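Local coordinates for reticulocyte binding protein (Streptococcus agalactiae COH1, PDB 3FAX) that probably hydrolyses branched alpha-glucans as a pullulanase-like enzyme of the alpha-amylase family, with carbohydrate-binding and beta-sheet domains joined to a barrel, at residues V61-I66 against S83-D88; L135-N140 against A241-P246; A225-N230 against V324-K329; M412-S417 against G493-P498; R717-I722 against Y739-S744. All coordinates share one frame; numbering follows the deposited sequence.

Interaction 1 (V61-I66 against S83-D88); sequences VDKTEI and SDITLD
D84 opens the contact by offering OD1 to K63 NZ in a 3.2 Å salt bridge, at the place where the first turn of helix 63-69 lies against strand 79-88 of the seven-stranded N-terminal sheet. The K63 and D84 side chains cross at about a right angle. The strand is irregular here: S83 and D84 both face K97, a classic beta bulge.

I85 comes next and meets the helix through its carbonyl and through its side chain. Its carbonyl O takes a hydrogen bond of 2.6 Å from K63 NZ, and the C=O...N angle of 173° shows the ammonium lying almost in line with the carbonyl. The amine is thus gripped by a carboxylate and a main-chain carbonyl together. K63 reaches both because its chain departs opposite its own backbone N (chi1 -165°) and then bends at chi2 and chi4; on the way K63 CG passes I85 CG1 at 3.7 Å, the two chains running antiparallel. At its other end I85 CD1 pushes against I66 CG2, a close 3.4 Å.

L87, after the outward-facing T86, closes the apolar patch. It meets I66 tip to tip, and L94 of the neighbouring strand 93-98 touches both residues. Y111 lies against I66 and V61. The two methyls of L87 divide the contact: CD1 sits 4.1 Å from K63 CG, while CD2 approaches I66 CD1 at 3.9 Å and V61 O at 4.0 Å.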
# COMPACT_ATOMS: atom_id res chain seq x y z
N VAL A 61 27.14 -2.53 -43.56
CA VAL A 61 28.48 -2.68 -42.99
C VAL A 61 28.69 -4.16 -42.65
O VAL A 61 27.76 -4.85 -42.23
CB VAL A 61 28.66 -1.81 -41.73
CG1 VAL A 61 30.10 -1.86 -41.27
CG2 VAL A 61 28.25 -0.37 -42.02
N ASP A 62 29.92 -4.62 -42.85
CA ASP A 62 30.27 -6.04 -42.79
C ASP A 62 30.97 -6.36 -41.47
O ASP A 62 31.45 -5.46 -40.78
CB ASP A 62 31.20 -6.38 -43.96
CG ASP A 62 30.88 -7.70 -44.62
OD1 ASP A 62 29.70 -7.93 -44.98
OD2 ASP A 62 31.81 -8.50 -44.82
N LYS A 63 31.04 -7.64 -41.12
CA LYS A 63 31.80 -8.07 -39.94
C LYS A 63 33.28 -7.71 -40.11
O LYS A 63 33.94 -7.33 -39.15
CB LYS A 63 31.65 -9.58 -39.73
CG LYS A 63 32.09 -10.07 -38.37
CD LYS A 63 32.71 -11.46 -38.47
CE LYS A 63 33.02 -12.05 -37.11
NZ LYS A 63 31.84 -12.73 -36.53
N THR A 64 33.77 -7.83 -41.35
CA THR A 64 35.17 -7.53 -41.69
C THR A 64 35.50 -6.04 -41.62
O THR A 64 36.58 -5.66 -41.16
CB THR A 64 35.52 -8.02 -43.11
OG1 THR A 64 34.95 -9.32 -43.33
CG2 THR A 64 37.03 -8.08 -43.31
N GLU A 65 34.58 -5.20 -42.10
CA GLU A 65 34.78 -3.75 -42.08
C GLU A 65 34.70 -3.20 -40.66
O GLU A 65 35.37 -2.22 -40.33
CB GLU A 65 33.75 -3.02 -42.96
CG GLU A 65 33.53 -3.60 -44.37
CD GLU A 65 34.81 -3.79 -45.16
OE1 GLU A 65 35.74 -2.97 -45.02
OE2 GLU A 65 34.87 -4.77 -45.93
N ILE A 66 33.88 -3.82 -39.81
CA ILE A 66 33.72 -3.39 -38.42
C ILE A 66 34.95 -3.77 -37.60
O ILE A 66 35.50 -2.93 -36.88
CB ILE A 66 32.44 -3.97 -37.77
CG1 ILE A 66 31.20 -3.40 -38.44
CG2 ILE A 66 32.39 -3.63 -36.28
CD1 ILE A 66 29.96 -4.23 -38.22
N SER A 83 38.33 -10.48 -29.59
CA SER A 83 38.25 -11.93 -29.82
C SER A 83 37.30 -12.30 -30.96
O SER A 83 37.58 -13.20 -31.75
CB SER A 83 37.83 -12.63 -28.52
OG SER A 83 38.33 -13.94 -28.44
N ASP A 84 36.16 -11.60 -31.03
CA ASP A 84 35.17 -11.79 -32.09
C ASP A 84 34.08 -10.72 -31.96
O ASP A 84 33.91 -10.13 -30.89
CB ASP A 84 34.52 -13.19 -31.99
CG ASP A 84 33.95 -13.68 -33.32
OD1 ASP A 84 34.15 -13.04 -34.38
OD2 ASP A 84 33.29 -14.74 -33.31
N ILE A 85 33.37 -10.45 -33.05
CA ILE A 85 32.16 -9.63 -32.96
C ILE A 85 31.00 -10.38 -33.59
O ILE A 85 31.20 -11.20 -34.49
CB ILE A 85 32.32 -8.22 -33.60
CG1 ILE A 85 32.55 -8.30 -35.11
CG2 ILE A 85 33.46 -7.47 -32.93
CD1 ILE A 85 32.82 -6.94 -35.73
N THR A 86 29.80 -10.13 -33.07
CA THR A 86 28.58 -10.63 -33.70
C THR A 86 27.60 -9.48 -33.85
O THR A 86 27.34 -8.75 -32.89
CB THR A 86 27.92 -11.77 -32.90
OG1 THR A 86 28.92 -12.71 -32.49
CG2 THR A 86 26.87 -12.48 -33.76
N LEU A 87 27.07 -9.33 -35.06
CA LEU A 87 26.15 -8.25 -35.38
C LEU A 87 24.72 -8.68 -35.08
O LEU A 87 24.29 -9.77 -35.47
CB LEU A 87 26.25 -7.88 -36.86
CG LEU A 87 27.54 -7.25 -37.38
CD1 LEU A 87 28.79 -8.03 -36.96
CD2 LEU A 87 27.46 -7.13 -38.90
N ASP A 88 23.99 -7.82 -34.37
CA ASP A 88 22.54 -7.93 -34.31
C ASP A 88 22.01 -6.73 -35.09
O ASP A 88 21.77 -5.67 -34.52
CB ASP A 88 22.04 -7.95 -32.86
CG ASP A 88 20.53 -8.19 -32.76
OD1 ASP A 88 19.84 -8.14 -33.81
OD2 ASP A 88 20.04 -8.43 -31.64

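Interaction 2 (L135-N140 against A241-P246); sequences LGAVLN and AAFVNP
F243 meets both A137 and L139, and these contacts set the edge strand 136-139 of the CBM48 beta sandwich against the chain as it leaves strand 241-242. Followed outward, F243 CB comes first against L139 CD1, at 3.6 Å. With chi1 at -60° the ring is swung opposite its own carbonyl carbon, which carries it along the strand toward A137. There CD1 and then CE1 meet A137 CB, the latter at 4.0 Å, and because the methyl lies near the ring plane this is an edge contact. The ring also stacks with Y203 of strand 202-208, while V146 touches F243, A137 and L139 alike.

L139 continues the packing past the ring onto main chain. CD1 lies 3.6 Å from V244 N, and CD2 comes within 3.8 Å of V244 C, so beyond F243 CB the leucine fork rests on the backbone of V244. V244 itself turns away, toward P365 and S366 of helix 365-381, with its side chain about 9 Å from a calcium ion.

Polar linkage between the segments passes through solvent: one water receives the V244 N-H at 2.6 Å and lies 3.3 Å from A137 O, to which it can donate.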
# COMPACT_ATOMS: atom_id res chain seq x y z
N LEU A 135 23.65 -4.79 6.05
CA LEU A 135 23.84 -3.42 5.57
C LEU A 135 23.26 -2.44 6.58
O LEU A 135 22.42 -2.79 7.42
CB LEU A 135 23.21 -3.23 4.20
CG LEU A 135 23.90 -4.00 3.07
CD1 LEU A 135 23.08 -3.96 1.79
CD2 LEU A 135 25.30 -3.44 2.84
N GLY A 136 23.74 -1.20 6.51
CA GLY A 136 23.36 -0.17 7.46
C GLY A 136 24.37 -0.00 8.59
O GLY A 136 25.53 -0.45 8.48
N ALA A 137 23.93 0.65 9.66
CA ALA A 137 24.78 1.01 10.80
C ALA A 137 24.26 0.31 12.05
O ALA A 137 23.09 0.43 12.38
CB ALA A 137 24.75 2.50 10.98
N VAL A 138 25.14 -0.42 12.74
CA VAL A 138 24.72 -1.22 13.90
C VAL A 138 25.47 -0.80 15.17
O VAL A 138 26.69 -0.87 15.22
CB VAL A 138 24.94 -2.74 13.66
CG1 VAL A 138 24.42 -3.55 14.84
CG2 VAL A 138 24.27 -3.19 12.37
N LEU A 139 24.72 -0.35 16.19
CA LEU A 139 25.27 -0.01 17.51
C LEU A 139 25.52 -1.25 18.32
O LEU A 139 24.72 -2.19 18.29
CB LEU A 139 24.29 0.84 18.32
CG LEU A 139 24.19 2.32 18.00
CD1 LEU A 139 23.82 2.49 16.53
CD2 LEU A 139 23.16 2.97 18.89
N ASN A 140 26.62 -1.25 19.08
CA ASN A 140 26.83 -2.28 20.11
C ASN A 140 25.97 -1.95 21.33
O ASN A 140 25.29 -0.93 21.35
CB ASN A 140 28.32 -2.43 20.46
CG ASN A 140 28.95 -1.15 20.97
OD1 ASN A 140 28.31 -0.09 21.00
ND2 ASN A 140 30.22 -1.23 21.37
N ALA A 241 20.40 10.16 8.54
CA ALA A 241 20.18 8.88 9.22
C ALA A 241 20.58 9.02 10.69
O ALA A 241 21.16 10.03 11.07
CB ALA A 241 20.98 7.78 8.55
N ALA A 242 20.29 7.99 11.50
CA ALA A 242 20.50 8.08 12.95
C ALA A 242 20.96 6.76 13.58
O ALA A 242 20.47 5.68 13.25
CB ALA A 242 19.22 8.58 13.64
N PHE A 243 21.90 6.86 14.51
CA PHE A 243 22.40 5.71 15.23
C PHE A 243 21.42 5.33 16.32
O PHE A 243 21.29 6.05 17.32
CB PHE A 243 23.77 6.01 15.83
CG PHE A 243 24.80 6.36 14.81
CD1 PHE A 243 25.16 5.44 13.83
CD2 PHE A 243 25.39 7.61 14.80
CE1 PHE A 243 26.10 5.75 12.87
CE2 PHE A 243 26.33 7.93 13.84
CZ PHE A 243 26.69 7.00 12.87
N VAL A 244 20.74 4.21 16.12
CA VAL A 244 19.75 3.71 17.07
C VAL A 244 19.84 2.20 17.21
O VAL A 244 20.37 1.53 16.33
CB VAL A 244 18.32 4.10 16.64
CG1 VAL A 244 18.12 5.60 16.77
CG2 VAL A 244 18.04 3.63 15.21
N ASN A 245 19.31 1.67 18.32
CA ASN A 245 19.27 0.23 18.57
C ASN A 245 17.84 -0.24 18.86
O ASN A 245 17.41 -0.30 20.02
CB ASN A 245 20.23 -0.13 19.72
CG ASN A 245 20.42 -1.65 19.89
OD1 ASN A 245 19.63 -2.46 19.41
ND2 ASN A 245 21.49 -2.03 20.60
N PRO A 246 17.07 -0.56 17.79
CA PRO A 246 15.67 -0.98 17.89
C PRO A 246 15.39 -2.02 18.97
O PRO A 246 14.42 -1.87 19.73
CB PRO A 246 15.41 -1.56 16.50
CG PRO A 246 16.26 -0.74 15.60
CD PRO A 246 17.50 -0.45 16.38
O HOH W 1 21.39 2.55 14.20

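Interaction 3 (A225-N230 against V324-K329); sequences AEWDSN and VNEMDK
V324 O accepts twice from S229. S229 N reaches it at 2.8 Å along a straight path (166° at the hydrogen), and S229 OG donates as well, at 3.1 Å, from well above the carbonyl plane. D228 CA adds a CA-H...O contact of 3.2 Å to the same oxygen.

Two residues along on each segment, E326 serves both backbone polar atoms of W227. E326 N donates to W227 O at 3.0 Å, while W227 N gives its hydrogen to E326 OE1, also 3.0 Å but met from over the face of the carboxylate. E326 OE2 finds a weak bond from G356 N, and the indole NE1 turns away to F322 O. The two backbone bonds, S229 N to V324 O and E326 N to W227 O, flank a single beta bridge, D228 with N325, between two otherwise irregular loops. One loop connects strands 214-216 and 241-242 of the CBM48-type sheet; the other follows strand 312-315 of the catalytic (beta/alpha)8 barrel, so the bridge joins the two domains.

Beside it D228 and N325 stack, carboxylate over amide, with planes only 8° apart. D228 OD2 and N325 OD1 are both acceptors, 3.3 Å apart, and do not bond each other. Each residue instead closes an Asx turn on its own loop: D228 OD1 accepts from N230 N, and N325 OD1 from M327 N. N325 N is taken by N341 OD1. At the outer margin M327 SD rests 3.6 Å from E226 CB, on a residue whose side chain is about 5 Å from a calcium ion.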
# COMPACT_ATOMS: atom_id res chain seq x y z
N ALA A 225 16.92 11.95 11.90
CA ALA A 225 16.78 13.22 12.59
C ALA A 225 15.39 13.74 12.30
O ALA A 225 14.76 13.32 11.32
CB ALA A 225 17.85 14.21 12.13
N GLU A 226 14.88 14.63 13.14
CA GLU A 226 13.63 15.31 12.83
C GLU A 226 13.76 15.92 11.42
O GLU A 226 14.79 16.50 11.08
CB GLU A 226 13.28 16.37 13.90
CG GLU A 226 14.14 17.66 13.92
CD GLU A 226 15.52 17.51 14.59
OE1 GLU A 226 16.31 18.47 14.49
OE2 GLU A 226 15.81 16.46 15.20
N TRP A 227 12.74 15.73 10.58
CA TRP A 227 12.84 16.07 9.15
C TRP A 227 11.83 17.14 8.73
O TRP A 227 10.63 17.05 9.02
CB TRP A 227 12.63 14.81 8.30
CG TRP A 227 12.51 15.08 6.82
CD1 TRP A 227 11.46 14.77 6.03
CD2 TRP A 227 13.49 15.70 5.98
NE1 TRP A 227 11.71 15.17 4.73
CE2 TRP A 227 12.95 15.74 4.68
CE3 TRP A 227 14.76 16.23 6.20
CZ2 TRP A 227 13.64 16.29 3.60
CZ3 TRP A 227 15.45 16.78 5.12
CH2 TRP A 227 14.89 16.80 3.84
N ASP A 228 12.35 18.15 8.04
CA ASP A 228 11.54 19.20 7.43
C ASP A 228 12.02 19.35 6.00
O ASP A 228 13.15 19.75 5.76
CB ASP A 228 11.72 20.51 8.21
CG ASP A 228 10.81 21.63 7.71
OD1 ASP A 228 10.06 21.45 6.73
OD2 ASP A 228 10.85 22.72 8.32
N SER A 229 11.16 19.03 5.04
CA SER A 229 11.52 19.15 3.62
C SER A 229 11.84 20.58 3.18
O SER A 229 12.44 20.77 2.13
CB SER A 229 10.44 18.54 2.72
OG SER A 229 9.13 18.90 3.13
N ASN A 230 11.43 21.57 3.97
CA ASN A 230 11.80 22.97 3.70
C ASN A 230 13.29 23.28 3.92
O ASN A 230 13.78 24.31 3.44
CB ASN A 230 10.92 23.94 4.50
CG ASN A 230 9.65 24.33 3.76
OD1 ASN A 230 9.06 23.53 3.04
ND2 ASN A 230 9.23 25.58 3.93
N VAL A 324 7.20 16.95 4.20
CA VAL A 324 6.64 17.23 5.52
C VAL A 324 7.53 18.11 6.37
O VAL A 324 8.73 18.18 6.16
CB VAL A 324 6.41 15.94 6.34
CG1 VAL A 324 5.00 15.44 6.14
CG2 VAL A 324 7.45 14.87 6.00
N ASN A 325 6.90 18.76 7.34
CA ASN A 325 7.58 19.40 8.45
C ASN A 325 7.14 18.68 9.71
O ASN A 325 6.05 18.92 10.23
CB ASN A 325 7.21 20.89 8.52
CG ASN A 325 7.86 21.59 9.71
OD1 ASN A 325 8.79 21.08 10.33
ND2 ASN A 325 7.36 22.78 10.02
N GLU A 326 7.98 17.78 10.20
CA GLU A 326 7.64 16.97 11.37
C GLU A 326 7.64 17.76 12.67
O GLU A 326 7.23 17.24 13.71
CB GLU A 326 8.60 15.79 11.48
CG GLU A 326 8.46 14.80 10.33
CD GLU A 326 9.62 13.85 10.22
OE1 GLU A 326 10.50 13.87 11.10
OE2 GLU A 326 9.66 13.08 9.24
N MET A 327 8.10 19.01 12.61
CA MET A 327 8.07 19.92 13.75
C MET A 327 6.78 20.74 13.83
O MET A 327 6.57 21.48 14.79
CB MET A 327 9.28 20.86 13.71
CG MET A 327 10.63 20.15 13.59
SD MET A 327 10.88 18.88 14.86
CE MET A 327 10.63 19.81 16.38
N ASP A 328 5.92 20.62 12.81
CA ASP A 328 4.65 21.33 12.77
C ASP A 328 3.49 20.34 12.93
O ASP A 328 3.01 19.76 11.96
CB ASP A 328 4.52 22.10 11.44
CG ASP A 328 3.15 22.72 11.25
OD1 ASP A 328 2.48 23.01 12.26
OD2 ASP A 328 2.76 22.93 10.08
N LYS A 329 3.04 20.18 14.17
CA LYS A 329 1.94 19.26 14.49
C LYS A 329 0.57 19.96 14.56
O LYS A 329 -0.44 19.33 14.86
CB LYS A 329 2.23 18.55 15.81
CG LYS A 329 3.45 17.65 15.74
CD LYS A 329 3.60 16.76 16.96
CE LYS A 329 4.89 15.94 16.90
NZ LYS A 329 4.98 15.02 15.71

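Interaction 4 (M412-S417 against G493-P498); sequences MNEDGS and GDQGKP
Q495 leaves its backbone with CG opposite N (chi1 -179°) and bends at chi2 (144°), which swings its amide back over N413 and E414. OE1 then accepts from E414 N at 3.1 Å, with the donor in the carbonyl plane on a lone pair and the bond close to straight. N413 CB lies 3.6 Å from the same oxygen. D494 is turned by its first torsion of -70° so that CG stands opposite the carbonyl carbon, and OD1 arrives at M412 N at 2.7 Å, nearly end-on to the C-O bond. Between these two side-chain bonds sits one from main chain to main chain, Q495 N to M412 O, 2.9 Å.

Both partners are type I turns, N413-G416 and D494-K497. One lies after helix 399-402 in the connection beyond strand 385-390, the other in the loop after strand 482-485 of the catalytic barrel, so the contact ties together two excursions from the barrel. Helix 122-129 packs against the pair through W122, which touches M412, D494 and K497.

The second carboxylate oxygen of D494 accepts from H431 NE2, so both carboxylate oxygens of D494 are engaged. R419 bridges the loops independently, its NE bonding N413 OD1 and its NH1 bonding G493 O. Toward the surface, E414 crosses Q495 at about a right angle and its OE2 lies 3.6 Å from Q495 CG.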
# COMPACT_ATOMS: atom_id res chain seq x y z
N MET A 412 15.05 0.63 -15.55
CA MET A 412 15.85 1.43 -16.47
C MET A 412 15.34 1.38 -17.89
O MET A 412 14.64 0.45 -18.30
CB MET A 412 17.32 0.97 -16.44
CG MET A 412 18.16 1.72 -15.43
SD MET A 412 19.79 0.99 -15.17
CE MET A 412 19.34 -0.48 -14.25
N ASN A 413 15.71 2.42 -18.64
CA ASN A 413 15.57 2.42 -20.08
C ASN A 413 16.84 1.80 -20.65
O ASN A 413 17.82 1.62 -19.93
CB ASN A 413 15.35 3.85 -20.59
CG ASN A 413 14.11 4.50 -19.97
OD1 ASN A 413 12.98 4.04 -20.26
ND2 ASN A 413 14.27 5.47 -19.20
N GLU A 414 16.82 1.46 -21.94
CA GLU A 414 17.96 0.76 -22.56
C GLU A 414 19.28 1.55 -22.55
O GLU A 414 20.35 0.96 -22.71
CB GLU A 414 17.62 0.32 -24.00
CG GLU A 414 16.75 -0.93 -24.08
CD GLU A 414 16.20 -1.19 -25.48
OE1 GLU A 414 16.84 -0.74 -26.47
OE2 GLU A 414 15.14 -1.84 -25.59
N ASP A 415 19.20 2.86 -22.33
CA ASP A 415 20.39 3.72 -22.27
C ASP A 415 20.94 3.95 -20.86
O ASP A 415 21.89 4.73 -20.69
CB ASP A 415 20.09 5.08 -22.93
CG ASP A 415 18.93 5.82 -22.27
OD1 ASP A 415 18.73 7.02 -22.58
OD2 ASP A 415 18.22 5.21 -21.43
N GLY A 416 20.37 3.28 -19.86
CA GLY A 416 20.81 3.42 -18.47
C GLY A 416 19.99 4.42 -17.67
O GLY A 416 20.03 4.41 -16.45
N SER A 417 19.26 5.29 -18.37
CA SER A 417 18.45 6.32 -17.73
C SER A 417 17.41 5.67 -16.82
O SER A 417 16.77 4.70 -17.21
CB SER A 417 17.76 7.18 -18.78
OG SER A 417 16.97 8.18 -18.17
N GLY A 493 8.74 -2.01 -15.60
CA GLY A 493 9.98 -2.77 -15.55
C GLY A 493 11.11 -2.14 -16.33
O GLY A 493 11.07 -0.95 -16.65
N ASP A 494 12.13 -2.95 -16.63
CA ASP A 494 13.23 -2.52 -17.49
C ASP A 494 12.75 -2.59 -18.93
O ASP A 494 12.07 -3.54 -19.32
CB ASP A 494 14.47 -3.40 -17.30
CG ASP A 494 15.15 -3.20 -15.95
OD1 ASP A 494 15.34 -2.04 -15.54
OD2 ASP A 494 15.51 -4.20 -15.30
N GLN A 495 13.12 -1.59 -19.73
CA GLN A 495 12.56 -1.41 -21.07
C GLN A 495 12.32 -2.69 -21.86
O GLN A 495 11.16 -3.07 -22.07
CB GLN A 495 13.42 -0.44 -21.88
CG GLN A 495 12.89 -0.17 -23.29
CD GLN A 495 13.11 1.26 -23.76
OE1 GLN A 495 14.06 1.93 -23.35
NE2 GLN A 495 12.22 1.73 -24.62
N GLY A 496 13.38 -3.37 -22.28
CA GLY A 496 13.24 -4.55 -23.13
C GLY A 496 13.20 -5.88 -22.40
O GLY A 496 13.41 -6.93 -23.02
N LYS A 497 12.92 -5.86 -21.10
CA LYS A 497 12.99 -7.07 -20.26
C LYS A 497 11.69 -7.29 -19.49
O LYS A 497 11.57 -6.88 -18.34
CB LYS A 497 14.18 -6.97 -19.29
CG LYS A 497 15.54 -6.92 -19.99
CD LYS A 497 16.64 -6.37 -19.09
CE LYS A 497 17.96 -6.25 -19.85
NZ LYS A 497 19.08 -5.71 -19.03
N PRO A 498 10.70 -7.94 -20.14
CA PRO A 498 9.44 -8.25 -19.47
C PRO A 498 9.59 -9.34 -18.41
O PRO A 498 10.46 -10.20 -18.53
CB PRO A 498 8.54 -8.74 -20.61
CG PRO A 498 9.21 -8.33 -21.87
CD PRO A 498 10.67 -8.34 -21.56

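Interaction 5 (R717-I722 against Y739-S744); sequences REVSLI and YQTIDS
S720 and Q740 exchange two backbone hydrogen bonds, S720 N to Q740 O and Q740 N to S720 O, each 2.8 Å. This reciprocal pattern identifies an antiparallel hydrogen-bonded pair; L721 with Y739 follows as a non-hydrogen-bonded pair. Strand 720-721 is thus added as an edge strand to the C-terminal five-stranded sheet, immediately after helix 712-718.

Weaker CA-H...O contacts carry the alignment back to the helix end. V719 CA approaches Q740 O at 3.2 Å, and T741 CA approaches E718 O at 3.5 Å.

Apolar contacts lie on two faces. On one, V719 and T741 stand side by side, and their CG2 methyls are pressed to 3.3 Å; Y739 shares this face. On the other, I722 lays CD1 across the Y739-Q740 peptide, 3.9 Å from Y739 C, and 4.1 Å from Q740 CG. F548 of helix 544-551 touches V719 and L721 on the first face, and Y768 of helix 765-768 touches S720, I722 and Q740 on the second.

The remaining polar approach brings two acceptors together, E718 OE1 and I742 O at 3.3 Å. K709 NZ bonds to I742 O, and its charge would probably ease that proximity. The backbone pair therefore supplies the directional hold, while side chains on the two faces add apolar contact without direction of their own.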
# COMPACT_ATOMS: atom_id res chain seq x y z
N ARG A 717 -19.97 -25.03 -4.00
CA ARG A 717 -20.93 -26.04 -3.53
C ARG A 717 -21.91 -25.50 -2.49
O ARG A 717 -23.11 -25.78 -2.57
CB ARG A 717 -20.19 -27.24 -2.94
CG ARG A 717 -19.51 -28.11 -3.97
CD ARG A 717 -18.39 -28.95 -3.37
NE ARG A 717 -17.71 -29.75 -4.40
CZ ARG A 717 -16.59 -30.44 -4.21
NH1 ARG A 717 -15.98 -30.46 -3.02
NH2 ARG A 717 -16.06 -31.12 -5.22
N GLU A 718 -21.40 -24.74 -1.52
CA GLU A 718 -22.18 -24.39 -0.33
C GLU A 718 -22.76 -22.97 -0.33
O GLU A 718 -23.55 -22.64 0.55
CB GLU A 718 -21.33 -24.62 0.93
CG GLU A 718 -20.94 -26.08 1.14
CD GLU A 718 -20.00 -26.28 2.32
OE1 GLU A 718 -20.27 -25.73 3.40
OE2 GLU A 718 -18.99 -27.00 2.15
N VAL A 719 -22.37 -22.16 -1.31
CA VAL A 719 -22.92 -20.81 -1.49
C VAL A 719 -23.80 -20.79 -2.73
O VAL A 719 -23.32 -21.00 -3.84
CB VAL A 719 -21.83 -19.75 -1.63
CG1 VAL A 719 -22.44 -18.36 -1.78
CG2 VAL A 719 -20.90 -19.78 -0.43
N SER A 720 -25.09 -20.52 -2.52
CA SER A 720 -26.12 -20.72 -3.54
C SER A 720 -26.82 -19.41 -3.88
O SER A 720 -26.91 -18.51 -3.04
CB SER A 720 -27.17 -21.71 -3.01
OG SER A 720 -26.63 -22.53 -1.98
N LEU A 721 -27.33 -19.30 -5.11
CA LEU A 721 -28.05 -18.10 -5.56
C LEU A 721 -29.55 -18.33 -5.46
O LEU A 721 -30.13 -19.04 -6.28
CB LEU A 721 -27.66 -17.74 -6.99
CG LEU A 721 -28.25 -16.44 -7.56
CD1 LEU A 721 -27.92 -15.25 -6.68
CD2 LEU A 721 -27.74 -16.22 -8.98
N ILE A 722 -30.18 -17.71 -4.46
CA ILE A 722 -31.62 -17.84 -4.25
C ILE A 722 -32.41 -17.16 -5.36
O ILE A 722 -33.38 -17.73 -5.88
CB ILE A 722 -32.06 -17.22 -2.92
CG1 ILE A 722 -31.41 -17.94 -1.74
CG2 ILE A 722 -33.58 -17.26 -2.78
CD1 ILE A 722 -31.68 -17.26 -0.42
N TYR A 739 -28.63 -14.74 -1.52
CA TYR A 739 -27.81 -15.94 -1.60
C TYR A 739 -27.78 -16.68 -0.27
O TYR A 739 -27.88 -16.07 0.79
CB TYR A 739 -26.38 -15.56 -2.04
CG TYR A 739 -25.78 -14.35 -1.34
CD1 TYR A 739 -25.00 -14.49 -0.19
CD2 TYR A 739 -25.97 -13.07 -1.85
CE1 TYR A 739 -24.44 -13.38 0.44
CE2 TYR A 739 -25.41 -11.95 -1.22
CZ TYR A 739 -24.64 -12.12 -0.08
OH TYR A 739 -24.09 -11.01 0.53
N GLN A 740 -27.65 -18.01 -0.34
CA GLN A 740 -27.54 -18.86 0.85
C GLN A 740 -26.12 -19.31 1.08
O GLN A 740 -25.38 -19.55 0.13
CB GLN A 740 -28.40 -20.11 0.71
CG GLN A 740 -29.60 -20.15 1.64
CD GLN A 740 -30.12 -21.56 1.88
OE1 GLN A 740 -29.61 -22.54 1.34
NE2 GLN A 740 -31.16 -21.67 2.70
N THR A 741 -25.74 -19.44 2.35
CA THR A 741 -24.49 -20.09 2.73
C THR A 741 -24.74 -21.08 3.85
O THR A 741 -25.80 -21.06 4.48
CB THR A 741 -23.42 -19.08 3.21
OG1 THR A 741 -23.77 -17.76 2.80
CG2 THR A 741 -22.07 -19.44 2.63
N ILE A 742 -23.75 -21.94 4.10
CA ILE A 742 -23.80 -22.92 5.19
C ILE A 742 -22.43 -22.99 5.86
O ILE A 742 -21.43 -23.20 5.18
CB ILE A 742 -24.13 -24.35 4.69
CG1 ILE A 742 -25.26 -24.34 3.66
CG2 ILE A 742 -24.48 -25.25 5.87
CD1 ILE A 742 -25.75 -25.73 3.26
N ASP A 743 -22.38 -22.83 7.18
CA ASP A 743 -21.14 -23.07 7.91
C ASP A 743 -21.05 -24.55 8.31
O ASP A 743 -21.97 -25.32 8.03
CB ASP A 743 -20.96 -22.12 9.10
CG ASP A 743 -21.98 -22.33 10.21
OD1 ASP A 743 -22.84 -23.22 10.09
OD2 ASP A 743 -21.92 -21.58 11.21
N SER A 744 -19.95 -24.94 8.93
CA SER A 744 -19.71 -26.33 9.31
C SER A 744 -20.03 -26.56 10.78
O SER A 744 -21.17 -26.84 11.13
CB SER A 744 -18.26 -26.71 9.03
OG SER A 744 -17.39 -25.71 9.52

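How the interactions relate
Interactions 2 and 5 are the buried contacts, on opposite sides of the chain's centre; interactions 1, 3 and 4 are partly buried. Interactions 2 and 3 interlock along the sequence, with nearest atoms about 4 Å apart: interaction 2 uses strand 241-242 and its exit, interaction 3 the loop that leads to it. Yet interaction 2 is apolar with a water link, whereas interaction 3 depends on direct hydrogen bonds. Interaction 4, between barrel loops, is likewise polar; its nearest atoms are about 10 Å from interaction 1, which mixes a lysine grip with aliphatic packing far from the centre. Only interaction 5 pairs two strands; its nearest atoms are about 36 Å or more from those of every other contact.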